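Local coordinates for protein putative secreted lipase (PDB 5H6B) that probably hydrolyses triacylglycerols as a thermostable, putatively secreted lipase of a marine Streptomyces, with an alpha/beta-hydrolase fold, at residues P72-L77 and P151-V156; E85-F90 and G112-Y117; V246-A249 and R254-P257. All coordinates share one frame; numbering follows the deposited sequence.

Interaction 1 of 3, residues P72-L77 and P151-V156. With ZN (zinc ion), chain C.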
# COMPACT_ATOMS: atom_id res chain seq x y z
N PRO A 72 15.46 -13.81 1.76
CA PRO A 72 14.54 -13.79 0.61
C PRO A 72 13.07 -13.91 1.04
O PRO A 72 12.77 -14.40 2.13
CB PRO A 72 14.94 -15.02 -0.22
CG PRO A 72 16.23 -15.50 0.36
CD PRO A 72 16.27 -15.05 1.79
N PHE A 73 12.18 -13.42 0.17
CA PHE A 73 10.73 -13.46 0.35
C PHE A 73 10.15 -12.42 1.32
O PHE A 73 9.08 -11.92 1.04
CB PHE A 73 10.23 -14.86 0.70
CG PHE A 73 10.62 -15.90 -0.30
CD1 PHE A 73 10.12 -15.84 -1.60
CD2 PHE A 73 11.49 -16.95 0.04
CE1 PHE A 73 10.48 -16.80 -2.54
CE2 PHE A 73 11.86 -17.90 -0.89
CZ PHE A 73 11.35 -17.83 -2.18
N PHE A 74 10.83 -12.09 2.42
CA PHE A 74 10.29 -11.27 3.50
C PHE A 74 10.99 -9.91 3.55
O PHE A 74 12.07 -9.79 4.13
CB PHE A 74 10.44 -11.97 4.85
CG PHE A 74 9.99 -13.41 4.85
CD1 PHE A 74 8.64 -13.73 4.70
CD2 PHE A 74 10.91 -14.45 5.00
CE1 PHE A 74 8.21 -15.05 4.72
CE2 PHE A 74 10.49 -15.77 5.03
CZ PHE A 74 9.14 -16.08 4.89
N HIS A 75 10.38 -8.90 2.91
CA HIS A 75 11.00 -7.57 2.79
C HIS A 75 10.31 -6.54 3.69
O HIS A 75 9.66 -6.92 4.66
CB HIS A 75 11.03 -7.15 1.32
CG HIS A 75 11.48 -8.23 0.40
ND1 HIS A 75 12.56 -9.03 0.69
CD2 HIS A 75 11.03 -8.64 -0.81
CE1 HIS A 75 12.75 -9.88 -0.30
NE2 HIS A 75 11.83 -9.67 -1.22
N GLY A 76 10.49 -5.25 3.41
CA GLY A 76 10.06 -4.20 4.32
C GLY A 76 10.84 -4.18 5.62
O GLY A 76 10.31 -3.77 6.65
N LEU A 77 12.10 -4.63 5.57
CA LEU A 77 12.93 -4.73 6.77
C LEU A 77 14.03 -3.68 6.91
O LEU A 77 14.46 -3.40 8.02
CB LEU A 77 13.57 -6.12 6.84
CG LEU A 77 12.60 -7.29 6.91
CD1 LEU A 77 13.40 -8.57 7.06
CD2 LEU A 77 11.61 -7.12 8.06
N PRO A 151 2.92 -15.00 12.96
CA PRO A 151 2.29 -16.28 12.65
C PRO A 151 2.00 -16.52 11.16
O PRO A 151 1.83 -17.68 10.75
CB PRO A 151 0.98 -16.22 13.45
CG PRO A 151 1.28 -15.29 14.58
CD PRO A 151 2.15 -14.24 13.96
N PHE A 152 1.93 -15.45 10.37
CA PHE A 152 1.70 -15.54 8.94
C PHE A 152 3.00 -15.71 8.18
O PHE A 152 2.98 -16.18 7.05
CB PHE A 152 0.97 -14.28 8.44
CG PHE A 152 -0.43 -14.13 8.98
CD1 PHE A 152 -1.50 -14.69 8.31
CD2 PHE A 152 -0.67 -13.43 10.16
CE1 PHE A 152 -2.79 -14.56 8.79
CE2 PHE A 152 -1.96 -13.30 10.67
CZ PHE A 152 -3.02 -13.86 9.97
N PHE A 153 4.11 -15.31 8.78
CA PHE A 153 5.43 -15.32 8.14
C PHE A 153 6.44 -16.02 9.06
O PHE A 153 7.46 -15.44 9.42
CB PHE A 153 5.88 -13.88 7.85
CG PHE A 153 4.89 -13.09 7.04
CD1 PHE A 153 4.87 -13.19 5.66
CD2 PHE A 153 3.99 -12.24 7.67
CE1 PHE A 153 3.95 -12.47 4.91
CE2 PHE A 153 3.07 -11.51 6.93
CZ PHE A 153 3.04 -11.62 5.55
N PRO A 154 6.16 -17.26 9.47
CA PRO A 154 7.13 -17.92 10.33
C PRO A 154 8.40 -18.23 9.51
O PRO A 154 8.34 -18.43 8.29
CB PRO A 154 6.42 -19.19 10.75
CG PRO A 154 5.59 -19.53 9.56
CD PRO A 154 5.17 -18.22 8.94
N GLY A 155 9.53 -18.22 10.18
CA GLY A 155 10.78 -18.38 9.47
C GLY A 155 11.50 -17.06 9.30
O GLY A 155 12.72 -17.06 9.19
N VAL A 156 10.75 -15.96 9.27
CA VAL A 156 11.36 -14.63 9.31
C VAL A 156 11.82 -14.27 10.74
O VAL A 156 12.71 -13.43 10.90
CB VAL A 156 10.43 -13.52 8.71
CG1 VAL A 156 9.49 -12.92 9.76
CG2 VAL A 156 11.28 -12.41 8.11
ZN ZN C . 11.91 -10.24 -3.29
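Phe74 meets Val156 and Phe153 where two loops of this alpha/beta-hydrolase lipase touch. Residues 72-77 belong to the loop between strand 59-63 and helix 80-98. Residues 151-156 belong to that between helices 143-147 and 165-168. No hydrogen bond joins them; the contact is apolar. Val156 lies over one face of the Phe74 ring in a CH-pi contact. Val156 CB stands 4.1 Å from the centroid of the Phe74 ring, offset toward the rim. CG2 of Val156 closes on CB of Phe74 at 3.4 Å. Anti to the carbonyl carbon (chi1 -48°), CG of Phe74 brings the ring up against both partners. There the ring meets Phe153 at an oblique angle, with Phe74 CD1 and Phe153 CD1 3.9 Å apart. Phe73 CB sits over the opposite face of the Phe74 ring. Replacing Phe74 by an alanine would probably open a gap between the loops and leave Val156 without its CH-pi partner.

Residues 153-156 form a type II beta turn. It brings both Phe153 and Val156 to the same ring. Phe153 also lies near, without touching, the probable catalytic triad. Gly155 has phi 102°, and a CB there would press against the carbonyl oxygen of Pro154. On the other loop, backbone hydrogen bonds of His75 with Phe39 and Gly40, and of Gly76 with Tyr65, hold the residues that follow Phe74. CB of His75 points away from residues 151-156. His75 shares a zinc ion with Asp64, and His75 NE2 binds that zinc at 2.1 Å.

Interaction 2 of 3, residues E85-F90 and G112-Y117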
# COMPACT_ATOMS: atom_id res chain seq x y z
N GLU A 85 13.11 5.72 -1.20
CA GLU A 85 13.99 6.02 -2.34
C GLU A 85 13.90 4.93 -3.40
O GLU A 85 13.88 5.24 -4.58
CB GLU A 85 15.44 6.26 -1.92
CG GLU A 85 16.45 6.50 -3.06
CD GLU A 85 16.03 7.56 -4.11
OE1 GLU A 85 15.36 8.57 -3.75
OE2 GLU A 85 16.37 7.37 -5.30
N GLN A 86 13.80 3.66 -2.99
CA GLN A 86 13.58 2.57 -3.97
C GLN A 86 12.27 2.77 -4.75
O GLN A 86 12.20 2.53 -5.96
CB GLN A 86 13.53 1.21 -3.29
CG GLN A 86 14.83 0.76 -2.66
CD GLN A 86 14.64 -0.52 -1.89
OE1 GLN A 86 14.17 -0.53 -0.76
NE2 GLN A 86 15.01 -1.62 -2.51
N LEU A 87 11.24 3.20 -4.03
CA LEU A 87 9.94 3.50 -4.62
C LEU A 87 10.06 4.64 -5.64
O LEU A 87 9.49 4.55 -6.74
CB LEU A 87 8.92 3.86 -3.51
CG LEU A 87 7.54 4.35 -3.96
CD1 LEU A 87 6.82 3.25 -4.72
CD2 LEU A 87 6.72 4.81 -2.76
N ASP A 88 10.81 5.68 -5.26
CA ASP A 88 11.13 6.81 -6.14
C ASP A 88 11.69 6.36 -7.49
O ASP A 88 11.10 6.65 -8.54
CB ASP A 88 12.10 7.77 -5.43
CG ASP A 88 12.28 9.12 -6.15
OD1 ASP A 88 11.74 9.33 -7.27
OD2 ASP A 88 12.97 9.96 -5.55
N VAL A 89 12.81 5.62 -7.45
CA VAL A 89 13.44 5.04 -8.66
C VAL A 89 12.44 4.16 -9.44
O VAL A 89 12.35 4.25 -10.68
CB VAL A 89 14.69 4.19 -8.29
CG1 VAL A 89 15.17 3.34 -9.47
CG2 VAL A 89 15.82 5.09 -7.79
N PHE A 90 11.69 3.34 -8.72
CA PHE A 90 10.74 2.42 -9.37
C PHE A 90 9.60 3.16 -10.11
O PHE A 90 9.26 2.77 -11.24
CB PHE A 90 10.18 1.42 -8.35
CG PHE A 90 9.36 0.32 -8.97
CD1 PHE A 90 9.97 -0.83 -9.44
CD2 PHE A 90 7.97 0.43 -9.07
CE1 PHE A 90 9.22 -1.85 -10.00
CE2 PHE A 90 7.22 -0.59 -9.62
CZ PHE A 90 7.85 -1.74 -10.09
N GLY A 112 1.30 1.04 2.40
CA GLY A 112 0.35 2.15 2.32
C GLY A 112 0.85 3.40 3.03
O GLY A 112 0.41 4.50 2.72
N MET A 113 1.77 3.23 3.98
CA MET A 113 2.32 4.35 4.73
C MET A 113 3.60 4.93 4.11
O MET A 113 3.69 6.14 3.93
CB MET A 113 2.57 3.95 6.19
CG MET A 113 3.31 5.01 7.00
SD MET A 113 5.09 4.78 6.90
CE MET A 113 5.38 3.49 8.10
N MET A 114 4.57 4.07 3.82
CA MET A 114 5.87 4.49 3.26
C MET A 114 5.84 5.47 2.07
O MET A 114 6.68 6.34 2.01
CB MET A 114 6.71 3.25 2.90
CG MET A 114 8.00 3.52 2.13
SD MET A 114 7.73 3.57 0.35
CE MET A 114 8.01 1.85 -0.07
N PRO A 115 4.91 5.30 1.09
CA PRO A 115 4.80 6.28 -0.02
C PRO A 115 4.54 7.76 0.39
O PRO A 115 4.87 8.68 -0.37
CB PRO A 115 3.62 5.75 -0.83
CG PRO A 115 3.64 4.27 -0.59
CD PRO A 115 4.11 4.09 0.83
N ASN A 116 3.98 7.99 1.57
CA ASN A 116 3.82 9.35 2.09
C ASN A 116 5.17 10.04 2.32
O ASN A 116 5.27 11.27 2.19
CB ASN A 116 2.98 9.33 3.37
CG ASN A 116 1.58 8.82 3.12
OD1 ASN A 116 1.18 7.76 3.60
ND2 ASN A 116 0.82 9.56 2.34
N TYR A 117 6.21 9.26 2.63
CA TYR A 117 7.58 9.78 2.68
C TYR A 117 8.06 10.24 1.29
O TYR A 117 8.66 11.31 1.14
CB TYR A 117 8.53 8.73 3.24
CG TYR A 117 9.86 9.29 3.69
CD1 TYR A 117 10.89 9.52 2.78
CD2 TYR A 117 10.08 9.62 5.02
CE1 TYR A 117 12.10 10.06 3.18
CE2 TYR A 117 11.29 10.14 5.44
CZ TYR A 117 12.29 10.36 4.52
OH TYR A 117 13.49 10.87 4.93
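Leu87 meets Met114 and Pro115 where helix 80-98 packs against the helical chain that follows the probable nucleophile elbow of this alpha/beta-hydrolase. The contact is buried and wholly apolar. CB of Leu87 already faces the other segment and lies 4.0 Å from SD of Met114. Leu87 CB is also 4.1 Å from Met114 CE. CG is anti to the backbone N (chi1 174°), which carries the branch toward residues 112-117. Of the two methyls, CD2 does the touching. Leu87 CD2 reaches Met114 SD at 3.5 Å and also rests on Pro115. The Leu87 and Met114 side chains run at a slant to each other. The Met114 chain bends at chi2 and chi3 and lays its sulfur and methyl beside Leu87.

Val35 of strand 32-35 touches both Leu87 and Met114, so the contact also packs on the central sheet. Ile80, from the start of the same long helix, adds to the cover of Met114. Asp88, the residue after Leu87, takes no part here and joins Asp92 at a zinc site. Pro115 offers both its backbone and its ring to Leu87: CD2 of Leu87 stands 3.7 Å from Pro115 CA and 3.8 Å from Pro115 CB.

Interaction 3 of 3, residues V246-A249 and R254-P257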
# COMPACT_ATOMS: atom_id res chain seq x y z
N VAL A 246 -10.76 -0.70 -3.84
CA VAL A 246 -9.55 -0.22 -4.53
C VAL A 246 -9.85 0.14 -5.99
O VAL A 246 -9.38 1.17 -6.49
CB VAL A 246 -8.39 -1.24 -4.45
CG1 VAL A 246 -7.19 -0.77 -5.26
CG2 VAL A 246 -7.98 -1.46 -3.01
N ALA A 247 -10.59 -0.71 -6.68
CA ALA A 247 -10.97 -0.45 -8.07
C ALA A 247 -11.88 0.80 -8.21
O ALA A 247 -11.77 1.51 -9.17
CB ALA A 247 -11.64 -1.67 -8.68
N ASN A 248 -12.73 1.08 -7.21
CA ASN A 248 -13.51 2.34 -7.19
C ASN A 248 -12.61 3.55 -7.12
O ASN A 248 -12.80 4.49 -7.90
CB ASN A 248 -14.48 2.39 -6.02
CG ASN A 248 -15.67 1.49 -6.23
OD1 ASN A 248 -15.96 1.10 -7.35
ND2 ASN A 248 -16.38 1.17 -5.16
N ALA A 249 -11.66 3.53 -6.18
CA ALA A 249 -10.72 4.65 -6.01
C ALA A 249 -9.82 4.86 -7.24
O ALA A 249 -9.47 6.00 -7.56
CB ALA A 249 -9.87 4.45 -4.77
N ARG A 254 -16.36 5.45 -12.82
CA ARG A 254 -17.16 4.21 -12.98
C ARG A 254 -17.33 3.40 -11.68
O ARG A 254 -17.72 2.22 -11.74
CB ARG A 254 -16.57 3.34 -14.11
CG ARG A 254 -17.08 3.71 -15.51
CD ARG A 254 -15.99 3.58 -16.56
NE ARG A 254 -15.08 4.74 -16.54
CZ ARG A 254 -13.82 4.77 -17.00
NH1 ARG A 254 -13.23 3.70 -17.54
NH2 ARG A 254 -13.12 5.90 -16.90
N ALA A 255 -17.10 4.02 -10.52
CA ALA A 255 -17.27 3.35 -9.23
C ALA A 255 -18.72 2.94 -9.00
O ALA A 255 -19.63 3.62 -9.45
CB ALA A 255 -16.80 4.23 -8.06
N THR A 256 -18.91 1.80 -8.33
CA THR A 256 -20.23 1.32 -7.90
C THR A 256 -20.13 0.89 -6.43
O THR A 256 -19.08 0.42 -6.00
CB THR A 256 -20.73 0.15 -8.77
OG1 THR A 256 -19.84 -0.97 -8.64
CG2 THR A 256 -20.81 0.56 -10.24
N PRO A 257 -21.21 1.06 -5.65
CA PRO A 257 -21.04 0.78 -4.23
C PRO A 257 -20.52 -0.63 -3.97
O PRO A 257 -20.90 -1.58 -4.67
CB PRO A 257 -22.45 0.97 -3.65
CG PRO A 257 -23.16 1.82 -4.64
CD PRO A 257 -22.60 1.44 -5.98
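Asn248 turns its amide toward the backbone of Thr256, joining helix 240-250 to the loop that follows it. The helix is part of the alpha/beta-hydrolase fold, and the loop turns back past its end at the surface. Both ends of the amide are used. The backbone N of Thr256 donates to OD1 of Asn248 at 3.2 Å, and ND2 of Asn248 donates to O of Thr256 at 2.9 Å. The two bonds pair one side-chain amide with the N-H and C=O of a single residue. Neither is straight, with N-H...O angles of 150° and 145°. In each, the donor stands above the plane of the carbonyl it reaches.

Asn248 CG lies anti to the carbonyl carbon (chi1 -74°), which brings the amide to the loop although CB itself does not point there. The CB of Ala255 does point at the helix. Ala255 CB packs 3.6 Å from Asn248 CB and close to the amide carbon. CB of Thr256 points away from the helix; the bonds are made by its backbone N and O. ND2 of Asn248 has a second acceptor in OE1 of Glu245, one turn earlier. On the inner side of the helix, Val246 and Ala249 pack on strands 128-134 and 191-196. OD1 of Asn248 also lies 3.2 Å from CA of Ala255.

Overall arrangement
Interaction 2 is nested within the chain loop closed by interaction 1, while interaction 3 follows both in sequence. Interactions 1 and 2 have centres 20 Å apart and come within about 7 Å at their nearest atoms. Interaction 3 lies across the chain's centre from them, its centre 31 Å from that of interaction 1 and 24 Å from that of interaction 2. None touches another. The first two border the likely active site: Phe153 lies near, without touching, the probable triad of Ser109, His232 and Asp200, and Pro115 touches the probable nucleophile elbow. They also hold ligands of two separate zinc ions, through His75 and Asp88.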